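Local coordinates for CheA (Treponema denticola, PDB 6Y1Y), which probably relays chemoreceptor signals to the flagellar motors as an autophosphorylating histidine kinase, seen here as its coiled-coil dimerization domain, at residues 16-20 with 113-118. Numbering follows the deposited sequence.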
ATOM      1  N   LEU B  16      28.720   1.990  -8.528  1.00 23.04           N
ATOM      2  CA  LEU B  16      27.368   2.454  -8.832  1.00 24.39           C
ATOM      3  C   LEU B  16      26.428   1.282  -9.082  1.00 21.79           C
ATOM      4  O   LEU B  16      25.266   1.308  -8.656  1.00 20.00           O
ATOM      5  CB  LEU B  16      27.387   3.395 -10.038  1.00 21.99           C
ATOM      6  CG  LEU B  16      27.745   4.852  -9.733  1.00 27.99           C
ATOM      7  CD1 LEU B  16      27.753   5.681 -11.007  1.00 28.21           C
ATOM      8  CD2 LEU B  16      26.777   5.441  -8.716  1.00 29.80           C
ATOM      9  N   VAL B  17      26.911   0.238  -9.763  1.00 22.19           N
ATOM     10  CA  VAL B  17      26.061  -0.922 -10.008  1.00 17.81           C
ATOM     11  C   VAL B  17      25.798  -1.663  -8.701  1.00 22.24           C
ATOM     12  O   VAL B  17      24.692  -2.163  -8.462  1.00 19.29           O
ATOM     13  CB  VAL B  17      26.690  -1.844 -11.071  1.00 22.81           C
ATOM     14  CG1 VAL B  17      25.899  -3.143 -11.198  1.00 24.14           C
ATOM     15  CG2 VAL B  17      26.782  -1.131 -12.415  1.00 21.86           C
ATOM     16  N   SER B  18      26.792  -1.693  -7.811  1.00 24.45           N
ATOM     17  CA  SER B  18      26.577  -2.271  -6.486  1.00 24.37           C
ATOM     18  C   SER B  18      25.478  -1.532  -5.731  1.00 20.64           C
ATOM     19  O   SER B  18      24.611  -2.162  -5.108  1.00 22.17           O
ATOM     20  CB  SER B  18      27.887  -2.256  -5.690  1.00 21.50           C
ATOM     21  OG  SER B  18      27.670  -2.652  -4.352  1.00 28.92           O
ATOM     22  N   GLU B  19      25.497  -0.197  -5.768  1.00 21.02           N
ATOM     23  CA  GLU B  19      24.429   0.583  -5.145  1.00 18.28           C
ATOM     24  C   GLU B  19      23.081   0.281  -5.783  1.00 18.62           C
ATOM     25  O   GLU B  19      22.045   0.305  -5.107  1.00 16.88           O
ATOM     26  CB  GLU B  19      24.716   2.078  -5.260  1.00 20.61           C
ATOM     27  CG  GLU B  19      25.790   2.636  -4.353  1.00 29.27           C
ATOM     28  CD  GLU B  19      25.814   4.153  -4.410  1.00 34.40           C
ATOM     29  OE1 GLU B  19      24.969   4.782  -3.736  1.00 36.02           O
ATOM     30  OE2 GLU B  19      26.658   4.715  -5.145  1.00 41.68           O
ATOM     31  N   THR B  20      23.072   0.051  -7.100  1.00 17.55           N
ATOM     32  CA  THR B  20      21.833  -0.280  -7.794  1.00 16.50           C
ATOM     33  C   THR B  20      21.279  -1.605  -7.305  1.00 15.13           C
ATOM     34  O   THR B  20      20.072  -1.734  -7.069  1.00 15.10           O
ATOM     35  CB  THR B  20      22.069  -0.339  -9.305  1.00 16.09           C
ATOM     36  OG1 THR B  20      22.629   0.902  -9.759  1.00 17.07           O
ATOM     37  CG2 THR B  20      20.766  -0.589 -10.043  1.00 14.92           C
ATOM     38  N   ARG B 113      18.713   8.984  -8.021  1.00 18.57           N
ATOM     39  CA  ARG B 113      20.051   9.560  -7.926  1.00 19.80           C
ATOM     40  C   ARG B 113      21.083   8.644  -8.568  1.00 22.90           C
ATOM     41  O   ARG B 113      21.938   9.096  -9.340  1.00 20.47           O
ATOM     42  CB  ARG B 113      20.412   9.840  -6.466  1.00 23.55           C
ATOM     43  CG  ARG B 113      21.798  10.457  -6.308  1.00 26.19           C
ATOM     44  CD  ARG B 113      22.291  10.431  -4.870  1.00 37.79           C
ATOM     45  NE  ARG B 113      22.329   9.081  -4.313  1.00 33.68           N
ATOM     46  CZ  ARG B 113      23.270   8.180  -4.585  1.00 34.74           C
ATOM     47  NH1 ARG B 113      24.264   8.475  -5.418  1.00 38.25           N
ATOM     48  NH2 ARG B 113      23.219   6.979  -4.022  1.00 29.18           N
ATOM     49  N   ILE B 114      21.008   7.346  -8.272  1.00 18.38           N
ATOM     50  CA  ILE B 114      21.964   6.400  -8.837  1.00 18.59           C
ATOM     51  C   ILE B 114      21.842   6.364 -10.354  1.00 20.79           C
ATOM     52  O   ILE B 114      22.850   6.347 -11.073  1.00 19.94           O
ATOM     53  CB  ILE B 114      21.767   5.006  -8.212  1.00 16.49           C
ATOM     54  CG1 ILE B 114      22.083   5.047  -6.718  1.00 19.59           C
ATOM     55  CG2 ILE B 114      22.653   3.981  -8.905  1.00 20.15           C
ATOM     56  CD1 ILE B 114      21.431   3.921  -5.961  1.00 21.34           C
ATOM     57  N   SER B 115      20.608   6.375 -10.869  1.00 18.85           N
ATOM     58  CA  SER B 115      20.409   6.289 -12.312  1.00 19.97           C
ATOM     59  C   SER B 115      20.999   7.500 -13.026  1.00 22.95           C
ATOM     60  O   SER B 115      21.553   7.368 -14.123  1.00 22.80           O
ATOM     61  CB  SER B 115      18.922   6.152 -12.636  1.00 19.47           C
ATOM     62  OG  SER B 115      18.256   7.393 -12.506  1.00 27.55           O
ATOM     63  N   GLY B 116      20.896   8.684 -12.421  1.00 22.11           N
ATOM     64  CA  GLY B 116      21.557   9.849 -12.985  1.00 26.68           C
ATOM     65  C   GLY B 116      23.065   9.694 -13.027  1.00 24.34           C
ATOM     66  O   GLY B 116      23.710  10.051 -14.017  1.00 24.27           O
ATOM     67  N   GLU B 117      23.646   9.149 -11.959  1.00 22.64           N
ATOM     68  CA  GLU B 117      25.085   8.921 -11.927  1.00 23.48           C
ATOM     69  C   GLU B 117      25.498   7.846 -12.926  1.00 26.60           C
ATOM     70  O   GLU B 117      26.548   7.960 -13.569  1.00 25.45           O
ATOM     71  CB  GLU B 117      25.524   8.536 -10.515  1.00 26.94           C
ATOM     72  CG  GLU B 117      25.477   9.679  -9.510  1.00 31.84           C
ATOM     73  CD  GLU B 117      26.179   9.333  -8.208  1.00 39.53           C
ATOM     74  OE1 GLU B 117      25.807   8.322  -7.575  1.00 37.08           O
ATOM     75  OE2 GLU B 117      27.108  10.072  -7.819  1.00 48.27           O
ATOM     76  N   LEU B 118      24.696   6.784 -13.054  1.00 22.34           N
ATOM     77  CA  LEU B 118      24.985   5.747 -14.042  1.00 20.91           C
ATOM     78  C   LEU B 118      24.989   6.316 -15.451  1.00 24.22           C
ATOM     79  O   LEU B 118      25.838   5.949 -16.274  1.00 26.88           O
ATOM     80  CB  LEU B 118      23.966   4.614 -13.942  1.00 22.24           C
ATOM     81  CG  LEU B 118      24.147   3.550 -12.860  1.00 18.81           C
ATOM     82  CD1 LEU B 118      22.861   2.744 -12.739  1.00 22.55           C
ATOM     83  CD2 LEU B 118      25.327   2.638 -13.150  1.00 22.25           C
TER
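Arg113 sends CG anti to the backbone N (chi1 -179°) and then bends at chi3, which swings its guanidinium round to the carboxylate of Glu19, whose chain runs out extended. The planes of the two groups lie 19° apart, and Arg113 NH2 donates to the syn side of Glu19 OE1 at 2.8 Å. Arginine suits this more exposed border because a second nitrogen, NH1, is left to grip OE1 of Glu117, one turn on, at 2.7 Å. The shared cation probably offsets the repulsion between the two glutamates.

Beneath this network the contact is mainly apolar. Leu16 lies across Glu117 at about a right angle, CD1 against CB and CD2 beside OE1, while its own CB meets Leu118 CD2 at 3.8 Å. Branched Ile114 serves two neighbours: CD1 packs on Glu19 CB and CG2 touches Thr20 OG1. That buried hydroxyl is satisfied within its helix, donating to Leu16 O at 2.9 Å from the face opposite Thr20 N.

The axes of 16-20 and 113-118 approach to 9.9 Å, roughly antiparallel at 153°. Helix 7-67 here meets the last helix, 93-125, of a returning arm begun by 72-87. Val17, Thr20 and Leu118 also pack against the second subunit, joining this pair to the dimer's helical bundle.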